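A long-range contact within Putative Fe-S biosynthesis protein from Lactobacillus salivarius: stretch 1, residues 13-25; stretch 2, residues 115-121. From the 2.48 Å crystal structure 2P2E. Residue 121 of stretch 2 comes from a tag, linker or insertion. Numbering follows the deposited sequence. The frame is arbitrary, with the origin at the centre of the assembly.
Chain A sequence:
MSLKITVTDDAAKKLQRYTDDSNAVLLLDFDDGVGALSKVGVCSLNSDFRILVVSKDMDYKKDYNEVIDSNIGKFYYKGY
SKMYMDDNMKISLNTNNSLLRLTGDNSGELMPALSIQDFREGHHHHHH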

ATOM      1  N   LYS A  13      -2.460   6.964 -12.244  1.00 24.24           N
ATOM      2  CA  LYS A  13      -3.669   6.871 -13.042  1.00 26.87           C
ATOM      3  C   LYS A  13      -4.462   5.630 -12.662  1.00 26.76           C
ATOM      4  O   LYS A  13      -5.677   5.694 -12.521  1.00 29.03           O
ATOM      5  CB  LYS A  13      -3.314   6.838 -14.535  1.00 30.36           C
ATOM      6  CG  LYS A  13      -4.516   6.899 -15.487  1.00 34.80           C
ATOM      7  CD  LYS A  13      -5.353   8.166 -15.269  1.00 39.17           C
ATOM      8  CE  LYS A  13      -6.385   8.395 -16.391  1.00 41.70           C
ATOM      9  NZ  LYS A  13      -7.350   7.251 -16.577  1.00 44.27           N
ATOM     10  N   LYS A  14      -3.773   4.508 -12.477  1.00 25.92           N
ATOM     11  CA  LYS A  14      -4.436   3.259 -12.115  1.00 25.74           C
ATOM     12  C   LYS A  14      -4.997   3.299 -10.693  1.00 26.06           C
ATOM     13  O   LYS A  14      -5.824   2.463 -10.315  1.00 26.34           O
ATOM     14  CB  LYS A  14      -3.461   2.088 -12.236  1.00 26.84           C
ATOM     15  CG  LYS A  14      -4.051   0.742 -11.843  1.00 28.74           C
ATOM     16  CD  LYS A  14      -2.946  -0.255 -11.513  1.00 32.68           C
ATOM     17  CE  LYS A  14      -3.487  -1.656 -11.220  1.00 33.48           C
ATOM     18  NZ  LYS A  14      -4.058  -2.300 -12.447  1.00 35.55           N
ATOM     19  N   LEU A  15      -4.536   4.266  -9.906  1.00 24.57           N
ATOM     20  CA  LEU A  15      -4.982   4.420  -8.530  1.00 23.48           C
ATOM     21  C   LEU A  15      -5.962   5.564  -8.403  1.00 23.85           C
ATOM     22  O   LEU A  15      -6.516   5.797  -7.335  1.00 24.43           O
ATOM     23  CB  LEU A  15      -3.786   4.678  -7.615  1.00 21.78           C
ATOM     24  CG  LEU A  15      -2.928   3.462  -7.249  1.00 21.81           C
ATOM     25  CD1 LEU A  15      -1.627   3.896  -6.582  1.00 19.18           C
ATOM     26  CD2 LEU A  15      -3.728   2.555  -6.331  1.00 18.83           C
ATOM     27  N   GLN A  16      -6.184   6.261  -9.506  1.00 24.12           N
ATOM     28  CA  GLN A  16      -7.075   7.410  -9.537  1.00 24.83           C
ATOM     29  C   GLN A  16      -8.472   7.142  -8.980  1.00 24.48           C
ATOM     30  O   GLN A  16      -8.988   7.917  -8.172  1.00 23.13           O
ATOM     31  CB  GLN A  16      -7.172   7.912 -10.968  1.00 27.01           C
ATOM     32  CG  GLN A  16      -7.564   9.370 -11.109  1.00 29.20           C
ATOM     33  CD  GLN A  16      -7.224   9.914 -12.488  1.00 30.12           C
ATOM     34  OE1 GLN A  16      -7.713   9.414 -13.509  1.00 30.07           O
ATOM     35  NE2 GLN A  16      -6.368  10.934 -12.525  1.00 28.70           N
ATOM     36  N   ARG A  17      -9.073   6.034  -9.408  1.00 24.65           N
ATOM     37  CA  ARG A  17     -10.415   5.652  -8.968  1.00 24.64           C
ATOM     38  C   ARG A  17     -10.549   5.548  -7.449  1.00 23.88           C
ATOM     39  O   ARG A  17     -11.657   5.602  -6.911  1.00 24.02           O
ATOM     40  CB  ARG A  17     -10.806   4.313  -9.589  1.00 25.30           C
ATOM     41  CG  ARG A  17     -10.651   4.235 -11.100  1.00 28.51           C
ATOM     42  CD  ARG A  17     -11.670   5.103 -11.817  1.00 31.88           C
ATOM     43  NE  ARG A  17     -13.038   4.863 -11.356  1.00 34.98           N
ATOM     44  CZ  ARG A  17     -13.757   3.775 -11.617  1.00 36.33           C
ATOM     45  NH1 ARG A  17     -13.254   2.796 -12.353  1.00 36.47           N
ATOM     46  NH2 ARG A  17     -14.986   3.663 -11.126  1.00 37.21           N
ATOM     47  N   TYR A  18      -9.423   5.392  -6.760  1.00 22.84           N
ATOM     48  CA  TYR A  18      -9.439   5.282  -5.303  1.00 21.01           C
ATOM     49  C   TYR A  18      -9.066   6.609  -4.645  1.00 20.89           C
ATOM     50  O   TYR A  18      -9.733   7.049  -3.714  1.00 21.60           O
ATOM     51  CB  TYR A  18      -8.475   4.187  -4.845  1.00 20.59           C
ATOM     52  CG  TYR A  18      -8.731   2.838  -5.475  1.00 18.95           C
ATOM     53  CD1 TYR A  18      -9.878   2.106  -5.172  1.00 19.22           C
ATOM     54  CD2 TYR A  18      -7.827   2.295  -6.375  1.00 17.96           C
ATOM     55  CE1 TYR A  18     -10.117   0.865  -5.754  1.00 18.05           C
ATOM     56  CE2 TYR A  18      -8.052   1.061  -6.964  1.00 18.50           C
ATOM     57  CZ  TYR A  18      -9.197   0.349  -6.650  1.00 19.84           C
ATOM     58  OH  TYR A  18      -9.417  -0.866  -7.251  1.00 20.82           O
ATOM     59  N   THR A  19      -8.009   7.256  -5.126  1.00 19.98           N
ATOM     60  CA  THR A  19      -7.619   8.531  -4.543  1.00 20.45           C
ATOM     61  C   THR A  19      -8.732   9.554  -4.724  1.00 21.07           C
ATOM     62  O   THR A  19      -8.776  10.548  -3.999  1.00 21.87           O
ATOM     63  CB  THR A  19      -6.307   9.104  -5.161  1.00 20.72           C
ATOM     64  OG1 THR A  19      -6.367   9.039  -6.589  1.00 20.61           O
ATOM     65  CG2 THR A  19      -5.095   8.343  -4.650  1.00 18.13           C
ATOM     66  N   ASP A  20      -9.622   9.308  -5.689  1.00 21.43           N
ATOM     67  CA  ASP A  20     -10.742  10.211  -5.948  1.00 21.91           C
ATOM     68  C   ASP A  20     -11.840  10.089  -4.901  1.00 22.25           C
ATOM     69  O   ASP A  20     -12.739  10.930  -4.842  1.00 23.88           O
ATOM     70  CB  ASP A  20     -11.354   9.970  -7.336  1.00 22.34           C
ATOM     71  CG  ASP A  20     -10.543  10.600  -8.460  1.00 21.96           C
ATOM     72  OD1 ASP A  20      -9.787  11.551  -8.196  1.00 21.71           O
ATOM     73  OD2 ASP A  20     -10.678  10.150  -9.614  1.00 24.03           O
ATOM     74  N   ASP A  21     -11.775   9.047  -4.078  1.00 22.86           N
ATOM     75  CA  ASP A  21     -12.767   8.854  -3.026  1.00 24.40           C
ATOM     76  C   ASP A  21     -12.361   9.611  -1.759  1.00 24.87           C
ATOM     77  O   ASP A  21     -11.559   9.117  -0.977  1.00 25.28           O
ATOM     78  CB  ASP A  21     -12.911   7.372  -2.676  1.00 24.72           C
ATOM     79  CG  ASP A  21     -14.070   7.105  -1.725  1.00 25.43           C
ATOM     80  OD1 ASP A  21     -14.535   8.048  -1.048  1.00 25.46           O
ATOM     81  OD2 ASP A  21     -14.516   5.948  -1.651  1.00 25.36           O
ATOM     82  N   SER A  22     -12.927  10.796  -1.557  1.00 25.55           N
ATOM     83  CA  SER A  22     -12.633  11.609  -0.380  1.00 26.80           C
ATOM     84  C   SER A  22     -12.673  10.778   0.901  1.00 27.57           C
ATOM     85  O   SER A  22     -11.943  11.048   1.857  1.00 26.83           O
ATOM     86  CB  SER A  22     -13.661  12.735  -0.249  1.00 26.33           C
ATOM     87  OG  SER A  22     -13.702  13.522  -1.416  1.00 29.69           O
ATOM     88  N   ASN A  23     -13.538   9.769   0.903  1.00 27.94           N
ATOM     89  CA  ASN A  23     -13.729   8.900   2.055  1.00 29.16           C
ATOM     90  C   ASN A  23     -12.766   7.708   2.038  1.00 29.11           C
ATOM     91  O   ASN A  23     -12.894   6.778   2.846  1.00 28.68           O
ATOM     92  CB  ASN A  23     -15.179   8.398   2.064  1.00 30.84           C
ATOM     93  CG  ASN A  23     -15.742   8.256   3.466  1.00 33.80           C
ATOM     94  OD1 ASN A  23     -16.010   7.141   3.943  1.00 34.07           O
ATOM     95  ND2 ASN A  23     -15.930   9.391   4.140  1.00 34.07           N
ATOM     96  N   ALA A  24     -11.801   7.739   1.124  1.00 27.30           N
ATOM     97  CA  ALA A  24     -10.854   6.640   1.012  1.00 25.60           C
ATOM     98  C   ALA A  24      -9.451   6.931   1.538  1.00 24.11           C
ATOM     99  O   ALA A  24      -8.936   8.045   1.402  1.00 23.38           O
ATOM    100  CB  ALA A  24     -10.775   6.183  -0.430  1.00 26.57           C
ATOM    101  N   VAL A  25      -8.851   5.895   2.123  1.00 22.08           N
ATOM    102  CA  VAL A  25      -7.513   5.930   2.696  1.00 20.98           C
ATOM    103  C   VAL A  25      -6.705   4.757   2.129  1.00 20.39           C
ATOM    104  O   VAL A  25      -7.224   3.663   1.947  1.00 19.50           O
ATOM    105  CB  VAL A  25      -7.570   5.808   4.245  1.00 22.04           C
ATOM    106  CG1 VAL A  25      -6.170   5.672   4.826  1.00 21.15           C
ATOM    107  CG2 VAL A  25      -8.263   7.018   4.830  1.00 21.50           C
ATOM    108  N   SER A 115      -0.319  -6.021  -5.586  1.00 18.94           N
ATOM    109  CA  SER A 115      -1.758  -6.043  -5.850  1.00 19.12           C
ATOM    110  C   SER A 115      -2.520  -4.966  -5.112  1.00 19.32           C
ATOM    111  O   SER A 115      -1.987  -4.306  -4.232  1.00 21.30           O
ATOM    112  CB  SER A 115      -2.354  -7.389  -5.460  1.00 19.66           C
ATOM    113  OG  SER A 115      -2.471  -7.501  -4.054  1.00 20.02           O
ATOM    114  N   ILE A 116      -3.784  -4.797  -5.466  1.00 20.47           N
ATOM    115  CA  ILE A 116      -4.616  -3.799  -4.818  1.00 21.59           C
ATOM    116  C   ILE A 116      -5.905  -4.420  -4.298  1.00 21.93           C
ATOM    117  O   ILE A 116      -6.620  -5.083  -5.037  1.00 21.85           O
ATOM    118  CB  ILE A 116      -4.990  -2.687  -5.786  1.00 20.73           C
ATOM    119  CG1 ILE A 116      -3.737  -2.182  -6.488  1.00 21.84           C
ATOM    120  CG2 ILE A 116      -5.692  -1.562  -5.031  1.00 18.71           C
ATOM    121  CD1 ILE A 116      -4.025  -1.309  -7.673  1.00 20.69           C
ATOM    122  N   GLN A 117      -6.208  -4.189  -3.031  1.00 23.63           N
ATOM    123  CA  GLN A 117      -7.414  -4.742  -2.445  1.00 25.90           C
ATOM    124  C   GLN A 117      -8.378  -3.663  -1.975  1.00 24.59           C
ATOM    125  O   GLN A 117      -8.014  -2.805  -1.172  1.00 24.38           O
ATOM    126  CB  GLN A 117      -7.040  -5.629  -1.269  1.00 29.25           C
ATOM    127  CG  GLN A 117      -5.889  -6.539  -1.580  1.00 35.24           C
ATOM    128  CD  GLN A 117      -6.266  -7.981  -1.409  1.00 38.28           C
ATOM    129  OE1 GLN A 117      -5.418  -8.880  -1.490  1.00 41.29           O
ATOM    130  NE2 GLN A 117      -7.553  -8.220  -1.167  1.00 40.71           N
ATOM    131  N   ASP A 118      -9.607  -3.720  -2.477  1.00 23.95           N
ATOM    132  CA  ASP A 118     -10.629  -2.756  -2.102  1.00 24.12           C
ATOM    133  C   ASP A 118     -11.483  -3.315  -0.978  1.00 25.17           C
ATOM    134  O   ASP A 118     -12.341  -4.167  -1.211  1.00 24.45           O
ATOM    135  CB  ASP A 118     -11.529  -2.426  -3.294  1.00 23.09           C
ATOM    136  CG  ASP A 118     -12.472  -1.256  -3.013  1.00 24.60           C
ATOM    137  OD1 ASP A 118     -12.544  -0.815  -1.840  1.00 23.72           O
ATOM    138  OD2 ASP A 118     -13.146  -0.781  -3.962  1.00 23.23           O
ATOM    139  N   PHE A 119     -11.243  -2.831   0.238  1.00 26.14           N
ATOM    140  CA  PHE A 119     -12.004  -3.275   1.396  1.00 28.27           C
ATOM    141  C   PHE A 119     -12.974  -2.188   1.856  1.00 28.75           C
ATOM    142  O   PHE A 119     -13.429  -2.197   3.004  1.00 28.70           O
ATOM    143  CB  PHE A 119     -11.071  -3.643   2.567  1.00 30.05           C
ATOM    144  CG  PHE A 119     -10.242  -4.896   2.346  1.00 31.79           C
ATOM    145  CD1 PHE A 119     -10.595  -5.845   1.388  1.00 31.35           C
ATOM    146  CD2 PHE A 119      -9.114  -5.139   3.135  1.00 31.74           C
ATOM    147  CE1 PHE A 119      -9.836  -7.013   1.228  1.00 32.31           C
ATOM    148  CE2 PHE A 119      -8.354  -6.305   2.979  1.00 31.70           C
ATOM    149  CZ  PHE A 119      -8.717  -7.240   2.026  1.00 31.54           C
ATOM    150  N   ARG A 120     -13.282  -1.243   0.974  1.00 29.23           N
ATOM    151  CA  ARG A 120     -14.211  -0.179   1.331  1.00 30.67           C
ATOM    152  C   ARG A 120     -15.618  -0.730   1.459  1.00 34.23           C
ATOM    153  O   ARG A 120     -16.034  -1.606   0.689  1.00 33.65           O
ATOM    154  CB  ARG A 120     -14.227   0.913   0.279  1.00 27.35           C
ATOM    155  CG  ARG A 120     -13.000   1.778   0.249  1.00 26.48           C
ATOM    156  CD  ARG A 120     -13.095   2.740  -0.908  1.00 24.05           C
ATOM    157  NE  ARG A 120     -13.203   2.020  -2.172  1.00 23.29           N
ATOM    158  CZ  ARG A 120     -13.472   2.588  -3.342  1.00 20.80           C
ATOM    159  NH1 ARG A 120     -13.665   3.895  -3.419  1.00 20.27           N
ATOM    160  NH2 ARG A 120     -13.548   1.848  -4.439  1.00 20.03           N
ATOM    161  N   GLU A 121     -16.353  -0.216   2.440  1.00 38.23           N
ATOM    162  CA  GLU A 121     -17.723  -0.651   2.636  1.00 42.12           C
ATOM    163  C   GLU A 121     -18.588   0.087   1.607  1.00 43.23           C
ATOM    164  O   GLU A 121     -19.503  -0.556   1.035  1.00 44.07           O
ATOM    165  CB  GLU A 121     -18.177  -0.356   4.076  1.00 44.82           C
ATOM    166  CG  GLU A 121     -17.308  -1.067   5.131  1.00 50.36           C
ATOM    167  CD  GLU A 121     -17.053  -2.545   4.785  1.00 53.45           C
ATOM    168  OE1 GLU A 121     -18.032  -3.344   4.784  1.00 55.09           O
ATOM    169  OE2 GLU A 121     -15.875  -2.903   4.505  1.00 53.65           O
TER

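The contact is small, about 361 Å² summed over both sides, and it divides into an apolar end and a charged end joined by one tyrosine. Helix 13-19 and strand 116-118 run nearly parallel, 19° apart, with their axes 11.2 Å from each other at closest approach, so side chains rather than backbones must fill the gap.

At the apolar end, Ile116 points its CA-to-CB bond toward the helix and has 89 Å² covered. A beta-branched residue suits the strand, and its two arms reach different neighbours. CD1 lies 4.1 Å from CD2 of the buried Leu15 and 3.6 Å from CE of Lys14, while CG2 lies 4.0 Å from CE2 of Tyr18. Lys14 thus lends its aliphatic chain to the contact, and its NZ is hydrogen-bonded elsewhere in the structure. Gln117, the next residue along the strand, points away, as alternation requires.

Tyr18 leaves its helix sideways, but its ring comes nearer to the strand and links the two ends. Asp118 OD2, 3.9 Å from Tyr18 CE1, and Arg120 NH2, 3.8 Å from Tyr18 CD1, both sit at the ring edge, whereas the same CD1 lies over one face of the guanidinium. The tyrosine therefore sets its ring edge over one face of the arginine and leaves the guanidinium's in-plane donors free for carboxylates.

Those donors are well used. Within its own stretch, Arg120 is held by Asp118 in a two-pronged salt bridge: NE donates to OD1 at 2.9 Å and NH2 to OD2 at 2.7 Å, both nearly straight. Asp118 OD1 also accepts the backbone N of Arg120 at 2.9 Å, so one carboxylate fixes both the main chain and the head group of the residue two positions on. With its guanidinium so placed, Arg120 offers NH1 across the contact to Asp21 OD2, at 2.8 Å with an N-H...acceptor angle of 142°. This salt bridge is the only hydrogen bond between the stretches.

Asp21 is also committed on both oxygens. Its OD1 accepts the backbone N of Asn23 at 2.8 Å, inside the type I turn from Asp21 to Ala24, where Ala24 N also donates to Asp21 O at 2.5 Å. At the end of the turn, Ala24 directs its CB toward the arginine, 4.2 Å from Arg120 CD; this small methyl packs against the aliphatic part of the chain. The rule is economical: orient the arginine locally, set an aromatic edge over one face, and spend a remaining donor on the distant partner.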